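Local coordinates for ethanolamine utilization protein EutL (Clostridium perfringens E str. JGS1987, PDB 4TME), which forms part of the shell of the ethanolamine-utilisation bacterial microcompartment, where bound ethanolamine probably controls opening of its pore, at residues V113-D118 with A206-A211. Numbering follows the deposited sequence.
Sequences VSANED and AVQSVA
Ala115, the first residue past strand 112-114, meets helix 193-212 at Gln208 and Ala211, its CA lying 5.3 Å from the CA of Gln208. No direct hydrogen bond joins the two segments; two waters bridge them instead, one between main-chain carbonyls, the other from a side-chain amide to a carbonyl. The first donates to Ala115 O and to Gln208 O, at 2.8 Å each, so two carbonyls that could not bond to each other are bridged. The second accepts from Asn116 ND2 at 2.9 Å and gives a weak bond to Ala211 O. The apolar centre is small: the CB of Ala115 touches the CB of Ala211 at 3.8 Å, methyl to methyl. Gln208 runs alongside, its CG 4.4 Å from Ala115 CB. With CD anti to CA (chi2 -166°), its amide reaches past Ala115 toward the strand end, where NE2 bonds to Asn3 OD1 and weakly to Tyr123 OH. On the side of Ser114 turned from the helix, OG accepts from Asn116 N at 3.3 Å, an ST turn that shapes the chain as it leaves the strand; the same hydroxyl is hydrogen-bonded to Asp119 OD1. Asn116 OD1 bonds to Ser120 N within the loop. Tyr123 packs on Val113, Ala115 and Val207, while Ile121 touches both alanines. The contact thus joins the loop between strands 112-114 and 122-128, antiparallel neighbours in one sheet, to the C-terminal part of a helix of the second BMC domain, which also packs on helix 154-167 through Ala206, Val207 and Val210, the last also touching Leu79 of a neighbouring subunit.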
loop_
_atom_site.group_PDB
_atom_site.type_symbol
_atom_site.label_atom_id
_atom_site.label_comp_id
_atom_site.label_asym_id
_atom_site.label_seq_id
_atom_site.Cartn_x
_atom_site.Cartn_y
_atom_site.Cartn_z
ATOM N N VAL C 113 -0.134 -7.662 -21.871
ATOM C CA VAL C 113 0.785 -7.910 -22.957
ATOM C C VAL C 113 2.156 -7.357 -22.610
ATOM O O VAL C 113 2.269 -6.277 -22.043
ATOM C CB VAL C 113 0.286 -7.256 -24.253
ATOM C CG1 VAL C 113 1.313 -7.423 -25.375
ATOM C CG2 VAL C 113 -1.051 -7.869 -24.651
ATOM N N SER C 114 3.191 -8.119 -22.926
ATOM C CA SER C 114 4.557 -7.682 -22.668
ATOM C C SER C 114 5.004 -6.594 -23.640
ATOM O O SER C 114 4.734 -6.674 -24.830
ATOM C CB SER C 114 5.527 -8.864 -22.769
ATOM O OG SER C 114 6.868 -8.379 -22.652
ATOM N N ALA C 115 5.739 -5.606 -23.120
ATOM C CA ALA C 115 6.288 -4.526 -23.941
ATOM C C ALA C 115 7.796 -4.667 -24.185
ATOM O O ALA C 115 8.386 -3.833 -24.876
ATOM C CB ALA C 115 5.987 -3.169 -23.272
ATOM N N ASN C 116 8.434 -5.710 -23.647
ATOM C CA ASN C 116 9.876 -5.841 -23.849
ATOM C C ASN C 116 10.400 -7.269 -23.683
ATOM O O ASN C 116 9.632 -8.211 -23.446
ATOM C CB ASN C 116 10.634 -4.876 -22.904
ATOM C CG ASN C 116 10.434 -5.197 -21.426
ATOM O OD1 ASN C 116 9.827 -6.205 -21.062
ATOM N ND2 ASN C 116 10.956 -4.328 -20.560
ATOM N N GLU C 117 11.714 -7.425 -23.815
ATOM C CA GLU C 117 12.283 -8.760 -24.018
ATOM C C GLU C 117 12.098 -9.655 -22.802
ATOM O O GLU C 117 11.849 -10.856 -22.960
ATOM C CB GLU C 117 13.770 -8.661 -24.378
ATOM C CG GLU C 117 14.451 -10.015 -24.624
ATOM C CD GLU C 117 13.781 -10.837 -25.727
ATOM O OE1 GLU C 117 13.326 -10.242 -26.731
ATOM O OE2 GLU C 117 13.708 -12.079 -25.589
ATOM N N ASP C 118 12.203 -9.095 -21.597
ATOM C CA ASP C 118 12.080 -9.923 -20.396
ATOM C C ASP C 118 10.735 -9.754 -19.684
ATOM O O ASP C 118 10.573 -10.194 -18.543
ATOM C CB ASP C 118 13.243 -9.647 -19.431
ATOM C CG ASP C 118 13.247 -8.238 -18.900
ATOM O OD1 ASP C 118 12.535 -7.382 -19.467
ATOM O OD2 ASP C 118 13.982 -7.981 -17.916
ATOM N N ALA C 206 1.733 3.594 -27.453
ATOM C CA ALA C 206 2.436 4.570 -26.620
ATOM C C ALA C 206 3.214 3.896 -25.477
ATOM O O ALA C 206 4.339 4.294 -25.164
ATOM C CB ALA C 206 1.459 5.590 -26.063
ATOM N N VAL C 207 2.638 2.872 -24.851
ATOM C CA VAL C 207 3.358 2.151 -23.809
ATOM C C VAL C 207 4.603 1.491 -24.407
ATOM O O VAL C 207 5.694 1.559 -23.825
ATOM C CB VAL C 207 2.480 1.084 -23.106
ATOM C CG1 VAL C 207 3.323 0.309 -22.105
ATOM C CG2 VAL C 207 1.298 1.741 -22.370
ATOM N N GLN C 208 4.468 0.908 -25.594
ATOM C CA GLN C 208 5.607 0.230 -26.208
ATOM C C GLN C 208 6.689 1.257 -26.529
ATOM O O GLN C 208 7.886 0.972 -26.426
ATOM C CB GLN C 208 5.185 -0.543 -27.468
ATOM C CG GLN C 208 4.347 -1.764 -27.076
ATOM C CD GLN C 208 4.151 -2.781 -28.175
ATOM O OE1 GLN C 208 4.659 -2.633 -29.294
ATOM N NE2 GLN C 208 3.419 -3.858 -27.846
ATOM N N SER C 209 6.256 2.454 -26.902
ATOM C CA SER C 209 7.191 3.518 -27.243
ATOM C C SER C 209 8.041 3.891 -26.037
ATOM O O SER C 209 9.257 4.062 -26.165
ATOM C CB SER C 209 6.459 4.754 -27.758
ATOM O OG SER C 209 7.397 5.790 -28.016
ATOM N N VAL C 210 7.411 4.005 -24.870
ATOM C CA VAL C 210 8.147 4.381 -23.654
ATOM C C VAL C 210 9.085 3.253 -23.267
ATOM O O VAL C 210 10.251 3.472 -22.912
ATOM C CB VAL C 210 7.205 4.713 -22.466
ATOM C CG1 VAL C 210 8.005 5.035 -21.213
ATOM C CG2 VAL C 210 6.341 5.913 -22.809
ATOM N N ALA C 211 8.578 2.023 -23.334
ATOM C CA ALA C 211 9.397 0.885 -22.974
ATOM C C ALA C 211 10.644 0.821 -23.838
ATOM O O ALA C 211 11.732 0.504 -23.353
ATOM C CB ALA C 211 8.566 -0.415 -23.090
HETATM O O HOH W 1 8.264 -1.822 -26.810
HETATM O O HOH W 2 12.725 -2.312 -21.708
#